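Local coordinates for protein putative laminarinase (Phanerochaete chrysosporium, PDB 2W39) that hydrolyses beta-glucans such as laminarin and lichenin, as an extracellular family 16 glycoside hydrolase with a beta-sandwich fold, at residues D50-R55 against V72-I77; T145-A150 against W224-A229. All coordinates share one frame; numbering follows the deposited sequence. Where two conformers were deposited one is given.

How the contacts relate
Contacts 1 and 2 each join the two large sheets of the beta-sandwich, at different places. Contact 1 lies in the core. Strand 51-55 of the antiparallel sheet there faces strand 69-76 of the mixed sheet. Contact 2 is only partly buried and lies on the opposite side of the chain's centre. It joins the approach to strand 149-152 of the mixed sheet to the loop that enters strand 229-232 of the antiparallel one. The chemistry differs accordingly. Contact 1 meets through apolar side chains, without a hydrogen bond between the strands. Contact 2 relies on backbone hydrogen bonds, threonine methyls and a bridging water. Their centres are 27 Å apart.

Contact 1: residues D50-R55 against V72-I77; sequences DTLILR and VRIRSI. With NAG (2-acetamido-2-deoxy-beta-D-glucopyranose), chain C.
Leu-52 meets Ile-74 tip to tip, with Leu-52 CD2 4.1 Å from Ile-74 CD1. The Leu-52 CG is anti to the backbone N (chi1 175°), and from there CD2 extends to that methyl. Ile-53 lies on the other side of its strand, against Tyr-46 and Asp-290 of the neighbouring strands. Leu-54 has two partners across the contact. Its CD1 is 3.8 Å from Ile-74 CD1, so this methyl of Ile-74 touches both leucines. Its CB is 3.7 Å from Val-72 CG2, and the Leu-54 and Val-72 side chains cross at about a right angle. Ile-249 and Trp-289 pack on Leu-54 from strands 246-253 and 288-297. The CB of Arg-55 points away from the other segment, and its guanidinium lies beside the N-acetylglucosamine on Asn-43. Arg-55 NH2 donates to the sugar ring oxygen O5 at 2.9 Å. This is one of two deposited conformers, and its NH1 lies too close to the sugar, so the details are doubtful. No hydrogen bond links the two segments. The facing sheets therefore meet here by methyl packing, which depends on close fit and burial, not on the direction of any bond.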
loop_
_atom_site.group_PDB
_atom_site.type_symbol
_atom_site.label_atom_id
_atom_site.label_comp_id
_atom_site.label_asym_id
_atom_site.label_seq_id
_atom_site.Cartn_x
_atom_site.Cartn_y
_atom_site.Cartn_z
ATOM N N ASP A 50 3.628 20.736 0.593
ATOM C CA ASP A 50 4.335 19.457 0.719
ATOM C C ASP A 50 3.429 18.350 1.273
ATOM O O ASP A 50 3.888 17.470 2.003
ATOM C CB ASP A 50 5.631 19.604 1.544
ATOM C CG ASP A 50 5.376 19.924 3.001
ATOM O OD1 ASP A 50 4.266 20.370 3.355
ATOM O OD2 ASP A 50 6.311 19.723 3.806
ATOM N N THR A 51 2.152 18.398 0.910
ATOM C CA THR A 51 1.160 17.462 1.421
ATOM C C THR A 51 0.244 16.936 0.325
ATOM O O THR A 51 -0.290 17.703 -0.489
ATOM C CB THR A 51 0.299 18.151 2.501
ATOM O OG1 THR A 51 1.136 18.491 3.611
ATOM C CG2 THR A 51 -0.797 17.223 2.998
ATOM N N LEU A 52 0.056 15.616 0.340
ATOM C CA LEU A 52 -1.016 14.967 -0.391
ATOM C C LEU A 52 -1.895 14.272 0.633
ATOM O O LEU A 52 -1.408 13.420 1.396
ATOM C CB LEU A 52 -0.466 13.946 -1.376
ATOM C CG LEU A 52 -1.500 13.106 -2.123
ATOM C CD1 LEU A 52 -2.218 13.914 -3.170
ATOM C CD2 LEU A 52 -0.886 11.822 -2.722
ATOM N N ILE A 53 -3.173 14.635 0.649
ATOM C CA ILE A 53 -4.163 13.914 1.445
ATOM C C ILE A 53 -5.084 13.142 0.518
ATOM O O ILE A 53 -5.586 13.689 -0.484
ATOM C CB ILE A 53 -5.039 14.885 2.282
ATOM C CG1 ILE A 53 -4.213 15.812 3.174
ATOM C CG2 ILE A 53 -6.147 14.140 3.052
ATOM C CD1 ILE A 53 -3.379 15.085 4.136
ATOM N N LEU A 54 -5.296 11.866 0.848
ATOM C CA LEU A 54 -6.253 11.001 0.146
ATOM C C LEU A 54 -7.146 10.458 1.241
ATOM O O LEU A 54 -6.656 9.806 2.156
ATOM C CB LEU A 54 -5.551 9.817 -0.544
ATOM C CG LEU A 54 -4.433 10.192 -1.516
ATOM C CD1 LEU A 54 -3.691 8.936 -1.946
ATOM C CD2 LEU A 54 -4.963 10.987 -2.733
ATOM N N ARG A 55 -8.446 10.739 1.178
ATOM C CA ARG A 55 -9.330 10.436 2.306
ATOM C C ARG A 55 -10.668 9.849 1.886
ATOM O O ARG A 55 -11.109 9.991 0.747
ATOM C CB ARG A 55 -9.570 11.692 3.169
ATOM C CG ARG A 55 -10.185 12.864 2.398
ATOM C CD ARG A 55 -10.901 13.898 3.273
ATOM N NE ARG A 55 -10.043 14.571 4.243
ATOM C CZ ARG A 55 -9.323 15.680 4.043
ATOM N NH1 ARG A 55 -8.638 16.141 5.072
ATOM N NH2 ARG A 55 -9.248 16.324 2.856
ATOM N N VAL A 72 -10.772 7.080 -2.810
ATOM C CA VAL A 72 -9.931 7.239 -3.984
ATOM C C VAL A 72 -8.930 6.099 -4.121
ATOM O O VAL A 72 -8.477 5.509 -3.125
ATOM C CB VAL A 72 -9.207 8.609 -4.003
ATOM C CG1 VAL A 72 -10.213 9.774 -4.040
ATOM C CG2 VAL A 72 -8.243 8.761 -2.836
ATOM N N ARG A 73 -8.560 5.843 -5.375
ATOM C CA ARG A 73 -7.543 4.877 -5.775
ATOM C C ARG A 73 -6.748 5.571 -6.876
ATOM O O ARG A 73 -7.260 5.776 -7.978
ATOM C CB ARG A 73 -8.218 3.601 -6.280
ATOM C CG ARG A 73 -7.257 2.595 -6.918
ATOM C CD ARG A 73 -7.908 1.257 -7.060
ATOM N NE ARG A 73 -7.178 0.372 -7.969
ATOM C CZ ARG A 73 -7.202 -0.960 -7.914
ATOM N NH1 ARG A 73 -7.786 -1.593 -6.906
ATOM N NH2 ARG A 73 -6.573 -1.666 -8.842
ATOM N N ILE A 74 -5.535 5.991 -6.554
ATOM C CA ILE A 74 -4.720 6.708 -7.518
ATOM C C ILE A 74 -3.651 5.805 -8.080
ATOM O O ILE A 74 -3.130 4.932 -7.387
ATOM C CB ILE A 74 -4.146 8.044 -6.930
ATOM C CG1 ILE A 74 -3.078 7.844 -5.824
ATOM C CG2 ILE A 74 -5.294 8.968 -6.468
ATOM C CD1 ILE A 74 -2.291 9.108 -5.512
ATOM N N ARG A 75 -3.318 6.008 -9.347
ATOM C CA ARG A 75 -2.416 5.132 -10.063
ATOM C C ARG A 75 -1.421 5.975 -10.852
ATOM O O ARG A 75 -1.805 6.888 -11.599
ATOM C CB ARG A 75 -3.221 4.262 -11.035
ATOM C CG ARG A 75 -2.348 3.271 -11.803
ATOM C CD ARG A 75 -3.146 2.461 -12.792
ATOM N NE ARG A 75 -3.587 3.266 -13.935
ATOM C CZ ARG A 75 -4.353 2.807 -14.916
ATOM N NH1 ARG A 75 -4.814 1.566 -14.878
ATOM N NH2 ARG A 75 -4.663 3.598 -15.935
ATOM N N SER A 76 -0.134 5.669 -10.723
ATOM C CA SER A 76 0.867 6.411 -11.502
ATOM C C SER A 76 0.610 6.223 -12.985
ATOM O O SER A 76 0.250 5.138 -13.433
ATOM C CB SER A 76 2.300 5.985 -11.155
ATOM O OG SER A 76 2.552 4.626 -11.490
ATOM N N ILE A 77 0.838 7.273 -13.761
ATOM C CA ILE A 77 0.737 7.155 -15.214
ATOM C C ILE A 77 1.907 6.298 -15.726
ATOM O O ILE A 77 1.727 5.434 -16.582
ATOM C CB ILE A 77 0.662 8.550 -15.876
ATOM C CG1 ILE A 77 -0.671 9.217 -15.522
ATOM C CG2 ILE A 77 0.824 8.436 -17.399
ATOM C CD1 ILE A 77 -0.726 10.699 -15.838
HETATM C C1 NAG C . -9.772 20.110 2.470
HETATM C C2 NAG C . -10.207 21.289 3.363
HETATM C C3 NAG C . -9.041 21.845 4.189
HETATM C C4 NAG C . -8.201 20.747 4.825
HETATM C C5 NAG C . -7.799 19.730 3.756
HETATM C C6 NAG C . -6.901 18.630 4.325
HETATM C C7 NAG C . -11.889 22.991 2.679
HETATM C C8 NAG C . -12.131 24.125 1.727
HETATM N N2 NAG C . -10.725 22.360 2.523
HETATM O O3 NAG C . -9.511 22.716 5.201
HETATM O O4 NAG C . -7.050 21.315 5.411
HETATM O O5 NAG C . -8.991 19.180 3.213
HETATM O O6 NAG C . -7.578 17.869 5.304
HETATM O O7 NAG C . -12.735 22.704 3.528
#

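Contact 2: residues T145-A150 against W224-A229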
loop_
_atom_site.group_PDB
_atom_site.type_symbol
_atom_site.label_atom_id
_atom_site.label_comp_id
_atom_site.label_asym_id
_atom_site.label_seq_id
_atom_site.Cartn_x
_atom_site.Cartn_y
_atom_site.Cartn_z
ATOM N N THR A 145 17.383 -13.582 4.728
ATOM C CA THR A 145 17.765 -12.464 5.568
ATOM C C THR A 145 16.796 -11.282 5.450
ATOM O O THR A 145 16.739 -10.589 4.421
ATOM C CB THR A 145 19.222 -12.082 5.283
ATOM O OG1 THR A 145 20.034 -13.157 5.753
ATOM C CG2 THR A 145 19.623 -10.828 6.018
ATOM N N MET A 146 16.077 -11.045 6.546
ATOM C CA MET A 146 15.118 -9.947 6.648
ATOM C C MET A 146 14.755 -9.812 8.109
ATOM O O MET A 146 15.002 -10.734 8.901
ATOM C CB MET A 146 13.873 -10.231 5.804
ATOM C CG MET A 146 13.087 -11.454 6.249
ATOM S SD MET A 146 11.876 -11.880 5.004
ATOM C CE MET A 146 11.072 -13.281 5.781
ATOM N N THR A 147 14.182 -8.675 8.494
ATOM C CA THR A 147 13.765 -8.496 9.887
ATOM C C THR A 147 12.337 -8.963 10.169
ATOM O O THR A 147 11.974 -9.219 11.324
ATOM C CB THR A 147 13.906 -7.048 10.338
ATOM O OG1 THR A 147 12.955 -6.275 9.604
ATOM C CG2 THR A 147 15.311 -6.508 10.100
ATOM N N GLY A 148 11.529 -9.092 9.128
ATOM C CA GLY A 148 10.152 -9.538 9.275
ATOM C C GLY A 148 9.990 -11.048 9.305
ATOM O O GLY A 148 10.959 -11.818 9.180
ATOM N N HIS A 149 8.736 -11.471 9.413
ATOM C CA HIS A 149 8.377 -12.871 9.617
ATOM C C HIS A 149 7.498 -13.347 8.463
ATOM O O HIS A 149 6.416 -12.808 8.246
ATOM C CB HIS A 149 7.626 -13.012 10.956
ATOM C CG HIS A 149 6.887 -14.300 11.104
ATOM N ND1 HIS A 149 7.516 -15.474 11.454
ATOM C CD2 HIS A 149 5.577 -14.603 10.949
ATOM C CE1 HIS A 149 6.626 -16.449 11.506
ATOM N NE2 HIS A 149 5.442 -15.948 11.202
ATOM N N ALA A 150 7.943 -14.366 7.728
ATOM C CA ALA A 150 7.172 -14.905 6.610
ATOM C C ALA A 150 5.916 -15.605 7.111
ATOM O O ALA A 150 5.965 -16.315 8.127
ATOM C CB ALA A 150 8.024 -15.874 5.814
ATOM N N TRP A 224 21.649 0.411 3.148
ATOM C CA TRP A 224 20.365 0.534 3.825
ATOM C C TRP A 224 20.105 -0.481 4.931
ATOM O O TRP A 224 19.057 -0.441 5.580
ATOM C CB TRP A 224 19.263 0.451 2.773
ATOM C CG TRP A 224 19.185 1.675 1.898
ATOM C CD1 TRP A 224 20.108 2.686 1.768
ATOM C CD2 TRP A 224 18.122 1.990 1.009
ATOM N NE1 TRP A 224 19.657 3.622 0.869
ATOM C CE2 TRP A 224 18.443 3.214 0.377
ATOM C CE3 TRP A 224 16.922 1.351 0.670
ATOM C CZ2 TRP A 224 17.580 3.839 -0.545
ATOM C CZ3 TRP A 224 16.079 1.955 -0.251
ATOM C CH2 TRP A 224 16.403 3.191 -0.846
ATOM N N GLY A 225 21.051 -1.378 5.165
ATOM C CA GLY A 225 20.854 -2.430 6.157
ATOM C C GLY A 225 19.893 -3.511 5.672
ATOM O O GLY A 225 19.424 -3.522 4.532
ATOM N N THR A 226 19.577 -4.424 6.571
ATOM C CA THR A 226 18.741 -5.561 6.252
ATOM C C THR A 226 17.301 -5.125 5.980
ATOM O O THR A 226 16.735 -4.343 6.741
ATOM C CB THR A 226 18.821 -6.548 7.412
ATOM O OG1 THR A 226 20.165 -7.017 7.470
ATOM C CG2 THR A 226 17.869 -7.708 7.242
ATOM N N PRO A 227 16.694 -5.648 4.899
ATOM C CA PRO A 227 15.308 -5.288 4.609
ATOM C C PRO A 227 14.319 -5.866 5.619
ATOM O O PRO A 227 14.590 -6.862 6.300
ATOM C CB PRO A 227 15.078 -5.886 3.212
ATOM C CG PRO A 227 16.001 -7.045 3.163
ATOM C CD PRO A 227 17.239 -6.588 3.899
ATOM N N THR A 228 13.161 -5.236 5.706
ATOM C CA THR A 228 12.064 -5.745 6.505
ATOM C C THR A 228 11.457 -7.004 5.871
ATOM O O THR A 228 11.181 -7.992 6.560
ATOM C CB THR A 228 11.006 -4.646 6.678
ATOM O OG1 THR A 228 11.634 -3.467 7.202
ATOM C CG2 THR A 228 9.924 -5.095 7.623
ATOM N N ALA A 229 11.239 -6.943 4.550
ATOM C CA ALA A 229 10.787 -8.102 3.778
ATOM C C ALA A 229 11.760 -8.317 2.635
ATOM O O ALA A 229 12.182 -7.372 1.977
ATOM C CB ALA A 229 9.370 -7.881 3.218
HETATM O O HOH W 1 12.837 -3.606 9.567
#
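Thr-147 has OG1 between its backbone N and carbonyl carbon (chi1 67°), which sets the hydroxyl 3.3 Å from Thr-228 CA. In Thr-228, chi1 of -54° puts OG1 beside the backbone N, where it can share a water with Thr-147. The two hydroxyls do not bond each other directly. One water bridges them, 2.7 Å from Thr-147 OG1 and 2.7 Å from Thr-228 OG1. Thr-228 OG1 also bonds Phe-200 N, so strand 195-202 fixes this side of the bridge. Two backbone bonds run beside it. Thr-147 N donates to Pro-227 O at 2.9 Å, and Gly-148 N donates to Thr-228 O at 2.8 Å. The second is the more bent, with an N-H...O angle of 137°. Pro-227 O also receives a CA-H...O contact from Met-146. Toward the solvent, Thr-226 CG2 lies 3.6 Å from Met-146 CA and meets the CG2 methyls of Thr-145 and Thr-147. Met-146 SD lies 4.1 Å from Ala-229 CA, and Val-167 of strand 165-168 touches both residues. A classic beta bulge, Thr-228 and Ala-229 opposite Val-198 of strand 195-202, marks where the loop enters strand 229-232 of the GH16 beta-sandwich.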